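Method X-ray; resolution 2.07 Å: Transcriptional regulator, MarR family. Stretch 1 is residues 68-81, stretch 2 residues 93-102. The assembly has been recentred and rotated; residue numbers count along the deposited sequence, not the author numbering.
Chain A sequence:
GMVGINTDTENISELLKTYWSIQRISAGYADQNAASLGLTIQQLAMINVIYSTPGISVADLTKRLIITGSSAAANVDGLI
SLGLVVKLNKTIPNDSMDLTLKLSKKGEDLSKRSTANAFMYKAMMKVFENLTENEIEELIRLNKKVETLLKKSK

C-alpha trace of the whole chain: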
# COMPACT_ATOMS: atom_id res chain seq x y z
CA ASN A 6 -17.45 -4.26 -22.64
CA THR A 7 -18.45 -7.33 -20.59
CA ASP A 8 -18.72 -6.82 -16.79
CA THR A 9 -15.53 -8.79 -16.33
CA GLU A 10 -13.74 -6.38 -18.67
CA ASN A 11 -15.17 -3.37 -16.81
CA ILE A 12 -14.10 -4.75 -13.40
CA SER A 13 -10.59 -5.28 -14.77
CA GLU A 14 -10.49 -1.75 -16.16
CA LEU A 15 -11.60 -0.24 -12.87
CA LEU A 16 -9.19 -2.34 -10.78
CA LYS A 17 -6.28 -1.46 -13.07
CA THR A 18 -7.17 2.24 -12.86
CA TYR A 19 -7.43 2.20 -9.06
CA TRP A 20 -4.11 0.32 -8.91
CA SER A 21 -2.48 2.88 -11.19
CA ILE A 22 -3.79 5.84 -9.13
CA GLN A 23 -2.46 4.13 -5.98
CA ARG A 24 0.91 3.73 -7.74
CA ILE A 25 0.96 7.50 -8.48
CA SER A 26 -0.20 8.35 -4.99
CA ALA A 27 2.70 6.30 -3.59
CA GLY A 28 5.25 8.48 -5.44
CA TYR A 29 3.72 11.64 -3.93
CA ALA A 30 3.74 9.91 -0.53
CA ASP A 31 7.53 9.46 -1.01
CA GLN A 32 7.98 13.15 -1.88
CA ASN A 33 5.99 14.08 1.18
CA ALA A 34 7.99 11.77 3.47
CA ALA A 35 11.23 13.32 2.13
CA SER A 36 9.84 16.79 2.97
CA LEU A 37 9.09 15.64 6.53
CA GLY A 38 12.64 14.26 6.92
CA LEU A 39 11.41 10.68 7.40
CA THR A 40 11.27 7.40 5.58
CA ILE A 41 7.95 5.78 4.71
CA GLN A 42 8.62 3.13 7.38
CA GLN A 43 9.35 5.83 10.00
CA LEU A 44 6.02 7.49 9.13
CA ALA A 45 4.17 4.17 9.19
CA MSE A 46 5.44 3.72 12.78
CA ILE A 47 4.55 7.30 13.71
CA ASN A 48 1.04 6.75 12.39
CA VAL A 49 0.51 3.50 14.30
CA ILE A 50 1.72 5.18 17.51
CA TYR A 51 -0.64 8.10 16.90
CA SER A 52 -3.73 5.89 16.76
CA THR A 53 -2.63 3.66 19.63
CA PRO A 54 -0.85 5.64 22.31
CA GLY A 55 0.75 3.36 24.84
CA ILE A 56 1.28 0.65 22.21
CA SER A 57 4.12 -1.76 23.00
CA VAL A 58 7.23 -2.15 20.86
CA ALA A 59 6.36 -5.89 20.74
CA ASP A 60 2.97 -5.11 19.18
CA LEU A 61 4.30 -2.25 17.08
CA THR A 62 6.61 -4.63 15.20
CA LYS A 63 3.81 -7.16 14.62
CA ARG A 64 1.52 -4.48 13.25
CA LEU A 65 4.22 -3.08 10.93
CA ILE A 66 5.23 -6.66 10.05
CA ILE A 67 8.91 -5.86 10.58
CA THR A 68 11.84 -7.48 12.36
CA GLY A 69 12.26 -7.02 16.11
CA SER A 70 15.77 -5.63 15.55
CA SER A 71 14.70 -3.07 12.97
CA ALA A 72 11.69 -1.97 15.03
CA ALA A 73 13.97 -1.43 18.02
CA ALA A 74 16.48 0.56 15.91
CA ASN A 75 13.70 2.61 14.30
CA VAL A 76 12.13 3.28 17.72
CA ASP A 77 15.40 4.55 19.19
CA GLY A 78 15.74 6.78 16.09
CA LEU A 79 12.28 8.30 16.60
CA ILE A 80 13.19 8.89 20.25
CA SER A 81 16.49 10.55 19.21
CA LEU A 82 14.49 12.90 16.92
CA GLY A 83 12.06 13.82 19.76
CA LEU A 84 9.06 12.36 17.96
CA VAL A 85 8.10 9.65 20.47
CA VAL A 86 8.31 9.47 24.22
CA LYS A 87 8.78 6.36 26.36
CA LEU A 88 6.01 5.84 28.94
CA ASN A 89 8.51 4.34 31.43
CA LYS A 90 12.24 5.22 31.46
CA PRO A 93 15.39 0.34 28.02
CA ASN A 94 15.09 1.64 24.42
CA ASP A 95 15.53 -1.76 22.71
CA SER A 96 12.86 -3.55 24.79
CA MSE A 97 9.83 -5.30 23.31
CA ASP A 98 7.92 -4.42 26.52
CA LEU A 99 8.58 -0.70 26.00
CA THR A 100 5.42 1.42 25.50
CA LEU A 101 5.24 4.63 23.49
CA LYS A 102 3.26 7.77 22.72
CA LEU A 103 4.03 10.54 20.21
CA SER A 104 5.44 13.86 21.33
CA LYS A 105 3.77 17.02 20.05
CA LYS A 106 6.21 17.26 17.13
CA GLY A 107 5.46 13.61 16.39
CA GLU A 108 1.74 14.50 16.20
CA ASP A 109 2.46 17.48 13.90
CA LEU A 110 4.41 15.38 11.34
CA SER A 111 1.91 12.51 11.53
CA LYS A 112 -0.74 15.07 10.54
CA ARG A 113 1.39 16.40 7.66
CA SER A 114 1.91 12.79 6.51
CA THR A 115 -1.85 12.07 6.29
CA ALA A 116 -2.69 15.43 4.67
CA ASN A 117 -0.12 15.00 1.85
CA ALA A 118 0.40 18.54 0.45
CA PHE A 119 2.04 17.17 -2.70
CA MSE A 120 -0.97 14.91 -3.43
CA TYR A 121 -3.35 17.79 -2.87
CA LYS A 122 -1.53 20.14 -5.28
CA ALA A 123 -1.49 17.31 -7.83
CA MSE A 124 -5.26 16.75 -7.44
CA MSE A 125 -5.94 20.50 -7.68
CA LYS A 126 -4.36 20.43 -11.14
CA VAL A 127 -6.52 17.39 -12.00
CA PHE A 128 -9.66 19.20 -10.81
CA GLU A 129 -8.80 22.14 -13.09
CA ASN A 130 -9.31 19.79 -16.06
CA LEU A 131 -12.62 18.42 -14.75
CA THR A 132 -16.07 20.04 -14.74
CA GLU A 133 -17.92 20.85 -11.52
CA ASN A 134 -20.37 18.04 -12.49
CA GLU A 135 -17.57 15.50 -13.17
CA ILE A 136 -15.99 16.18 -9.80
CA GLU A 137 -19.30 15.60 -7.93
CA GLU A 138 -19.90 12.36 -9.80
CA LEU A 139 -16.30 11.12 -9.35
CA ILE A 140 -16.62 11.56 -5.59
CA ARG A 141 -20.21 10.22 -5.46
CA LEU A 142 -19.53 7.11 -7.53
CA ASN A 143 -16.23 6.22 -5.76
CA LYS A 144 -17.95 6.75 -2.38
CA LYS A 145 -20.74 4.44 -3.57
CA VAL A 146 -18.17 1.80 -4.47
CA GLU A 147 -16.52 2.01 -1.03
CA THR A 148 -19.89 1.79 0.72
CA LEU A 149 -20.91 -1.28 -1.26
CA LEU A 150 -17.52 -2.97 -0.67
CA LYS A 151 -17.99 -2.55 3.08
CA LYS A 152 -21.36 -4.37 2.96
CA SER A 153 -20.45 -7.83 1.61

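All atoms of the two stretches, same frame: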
# COMPACT_ATOMS: atom_id res chain seq x y z
N THR A 68 10.97 -6.74 11.46
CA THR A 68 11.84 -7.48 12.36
C THR A 68 11.79 -6.83 13.74
O THR A 68 11.40 -5.68 13.87
CB THR A 68 13.30 -7.38 11.87
OG1 THR A 68 13.33 -6.99 10.50
CG2 THR A 68 14.04 -8.69 12.09
N GLY A 69 12.20 -7.57 14.76
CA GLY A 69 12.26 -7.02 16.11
C GLY A 69 13.44 -6.07 16.24
O GLY A 69 13.36 -5.05 16.94
N SER A 70 14.53 -6.41 15.55
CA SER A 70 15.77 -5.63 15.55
C SER A 70 15.61 -4.29 14.88
O SER A 70 16.12 -3.28 15.38
CB SER A 70 16.88 -6.40 14.82
N SER A 71 14.93 -4.28 13.74
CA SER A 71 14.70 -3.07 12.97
C SER A 71 13.75 -2.16 13.71
O SER A 71 13.98 -0.96 13.78
CB SER A 71 14.15 -3.42 11.60
OG SER A 71 12.98 -4.20 11.74
N ALA A 72 12.68 -2.74 14.26
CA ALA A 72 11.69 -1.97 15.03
C ALA A 72 12.34 -1.27 16.20
O ALA A 72 12.03 -0.12 16.49
CB ALA A 72 10.59 -2.89 15.53
N ALA A 73 13.25 -1.97 16.88
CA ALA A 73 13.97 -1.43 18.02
C ALA A 73 14.95 -0.33 17.60
O ALA A 73 15.13 0.65 18.33
CB ALA A 73 14.69 -2.55 18.75
N ALA A 74 15.58 -0.47 16.43
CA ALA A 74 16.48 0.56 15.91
C ALA A 74 15.67 1.80 15.50
O ALA A 74 16.01 2.93 15.86
CB ALA A 74 17.27 0.03 14.73
N ASN A 75 14.61 1.56 14.73
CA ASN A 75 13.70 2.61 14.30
C ASN A 75 13.06 3.37 15.46
O ASN A 75 12.89 4.58 15.36
CB ASN A 75 12.58 2.03 13.46
CG ASN A 75 13.03 1.65 12.07
OD1 ASN A 75 14.18 1.29 11.84
ND2 ASN A 75 12.10 1.72 11.12
N VAL A 76 12.70 2.66 16.52
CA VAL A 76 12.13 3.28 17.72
C VAL A 76 13.15 4.17 18.39
O VAL A 76 12.82 5.28 18.78
CB VAL A 76 11.62 2.24 18.74
CG1 VAL A 76 11.42 2.84 20.13
CG2 VAL A 76 10.35 1.61 18.27
N ASP A 77 14.39 3.71 18.55
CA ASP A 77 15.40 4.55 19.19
C ASP A 77 15.66 5.81 18.34
O ASP A 77 15.86 6.89 18.87
CB ASP A 77 16.70 3.79 19.48
CG ASP A 77 17.42 4.35 20.71
OD1 ASP A 77 17.42 5.58 20.93
OD2 ASP A 77 18.00 3.54 21.48
N GLY A 78 15.61 5.66 17.02
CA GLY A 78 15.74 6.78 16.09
C GLY A 78 14.64 7.83 16.28
O GLY A 78 14.92 9.02 16.36
N LEU A 79 13.39 7.38 16.37
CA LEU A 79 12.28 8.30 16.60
C LEU A 79 12.35 8.94 17.95
O LEU A 79 11.84 10.03 18.11
CB LEU A 79 10.93 7.62 16.44
CG LEU A 79 10.59 7.06 15.06
CD1 LEU A 79 9.20 6.48 15.14
CD2 LEU A 79 10.66 8.13 14.00
N ILE A 80 12.95 8.27 18.93
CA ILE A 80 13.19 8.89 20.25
C ILE A 80 14.32 9.93 20.16
O ILE A 80 14.24 11.01 20.78
CB ILE A 80 13.54 7.84 21.34
CG1 ILE A 80 12.33 6.97 21.64
CG2 ILE A 80 13.98 8.53 22.64
CD1 ILE A 80 12.64 5.76 22.46
N SER A 81 15.37 9.60 19.40
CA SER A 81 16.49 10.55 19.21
C SER A 81 15.98 11.85 18.58
O SER A 81 16.38 12.93 19.01
CB SER A 81 17.62 9.99 18.33
OG SER A 81 18.17 8.80 18.87
N PRO A 93 14.73 1.20 28.99
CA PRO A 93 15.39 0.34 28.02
C PRO A 93 14.82 0.55 26.61
O PRO A 93 13.74 0.02 26.30
CB PRO A 93 15.10 -1.07 28.56
CG PRO A 93 13.83 -0.92 29.39
CD PRO A 93 13.54 0.55 29.58
N ASN A 94 15.54 1.30 25.78
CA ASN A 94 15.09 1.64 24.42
C ASN A 94 14.91 0.50 23.43
O ASN A 94 14.14 0.63 22.48
CB ASN A 94 16.03 2.66 23.77
CG ASN A 94 15.94 4.04 24.40
OD1 ASN A 94 15.48 4.19 25.53
ND2 ASN A 94 16.38 5.05 23.66
N ASP A 95 15.63 -0.61 23.62
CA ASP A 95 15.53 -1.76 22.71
C ASP A 95 14.55 -2.85 23.16
O ASP A 95 14.49 -3.92 22.55
N SER A 96 13.80 -2.58 24.22
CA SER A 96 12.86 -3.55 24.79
C SER A 96 11.57 -3.74 24.01
O SER A 96 10.99 -2.78 23.50
CB SER A 96 12.47 -3.13 26.21
OG SER A 96 11.40 -3.92 26.69
N MSE A 97 11.11 -4.98 23.94
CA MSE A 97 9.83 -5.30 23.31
C MSE A 97 8.67 -4.89 24.21
O MSE A 97 7.55 -4.66 23.73
CB MSE A 97 9.73 -6.81 22.98
CG MSE A 97 10.60 -7.32 21.82
SE MSE A 97 10.36 -6.39 20.08
CE MSE A 97 11.73 -4.95 20.32
N ASP A 98 8.93 -4.80 25.52
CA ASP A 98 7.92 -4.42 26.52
C ASP A 98 7.78 -2.90 26.68
O ASP A 98 6.95 -2.42 27.45
CB ASP A 98 8.25 -5.03 27.89
CG ASP A 98 8.22 -6.56 27.87
N LEU A 99 8.61 -2.15 25.96
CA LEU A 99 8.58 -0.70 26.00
C LEU A 99 7.28 -0.17 25.37
O LEU A 99 6.85 -0.66 24.32
CB LEU A 99 9.80 -0.18 25.23
CG LEU A 99 10.00 1.33 25.10
CD1 LEU A 99 10.22 1.96 26.46
CD2 LEU A 99 11.17 1.58 24.18
N THR A 100 6.65 0.81 26.01
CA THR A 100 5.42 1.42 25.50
C THR A 100 5.67 2.87 25.12
O THR A 100 6.41 3.57 25.79
CB THR A 100 4.28 1.34 26.52
OG1 THR A 100 4.71 1.97 27.74
CG2 THR A 100 3.91 -0.09 26.80
N LEU A 101 4.97 3.33 24.09
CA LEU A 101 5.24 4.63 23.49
C LEU A 101 4.04 5.49 23.17
O LEU A 101 2.97 4.97 22.84
CB LEU A 101 5.92 4.36 22.13
CG LEU A 101 7.14 3.43 22.07
CD1 LEU A 101 7.46 3.07 20.65
CD2 LEU A 101 8.34 4.06 22.76
N LYS A 102 4.23 6.81 23.24
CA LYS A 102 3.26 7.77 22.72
C LYS A 102 4.05 8.80 21.91
O LYS A 102 5.26 8.94 22.09
CB LYS A 102 2.42 8.45 23.82
CG LYS A 102 3.10 9.51 24.66
CD LYS A 102 2.09 10.11 25.62
CE LYS A 102 2.68 11.15 26.56
NZ LYS A 102 2.81 12.51 25.95

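Val-76 sits at the apolar centre of the contact. It lies on the helix formed by residues 69-81, and its CA-to-CB bond points toward the second stretch. Val-76 meets two leucines. The methyls Val-76 CG1 and Val-76 CG2 both lie 4.0 Å from Leu-101 CD1, and Val-76 CG1 lies 4.2 Å from Leu-99 CD2. These are van der Waals distances, and all three residues are buried. Packing them together keeps their hydrocarbon surfaces away from water. Leu-101 belongs to a strand that continues later in the chain, so the helix rests here against a strand.

One helical turn before Val-76, the packing becomes more mixed. Ala-73 also points its CB toward the second stretch. Ala-73 CB is 4.1 Å from Met-97 CE and 4.0 Å from Asp-95 O. The loop backbone comes close here: the CA atoms of Ala-73 and Asp-95 are 5.0 Å apart. Met-97 is a selenomethionine. Its CA-to-CB bond points sideways, but the end of the side chain comes nearer to the helix. Its chi angles are m, m and p. Its methyl also reaches the first turn of the helix, with Met-97 CE 3.8 Å from Gly-69 O.

The loop is shaped by a type I beta turn from Pro-93 to Ser-96. The turn carries a weak backbone hydrogen bond, 3.3 Å from Ser-96 N to Pro-93 O. Farther along, Asp-98 N donates to Ser-96 OG at 2.9 Å.

Asn-94, in the turn, links the apolar centre to the polar edge. It has the largest area covered by the opposing stretch. Its backbone touches the central valine, with Asn-94 O 4.2 Å from Val-76 CG1. Its side chain, with chi1 in m, lies along the helix. Ile-80 packs beside the amide, with Ile-80 CD1 4.0 Å from Asn-94 ND2.

The polar edge is the pairing of Asn-94 with Asp-77. Asn-94 ND2 donates a hydrogen bond to Asp-77 OD1 at 3.0 Å, with an N-H...acceptor angle of 150°. A weak second bond runs from Asn-94 ND2 to Asp-77 OD2 at 3.1 Å. The amide nitrogen therefore faces both carboxylate oxygens. The pairing suits a neutral donor and an anionic acceptor. Asn-94 OD1 is hydrogen-bonded elsewhere in the structure. The two stretches are thus joined by apolar packing and one hydrogen-bonded side-chain pair. Together the two stretches bury 390 Å², counting both sides.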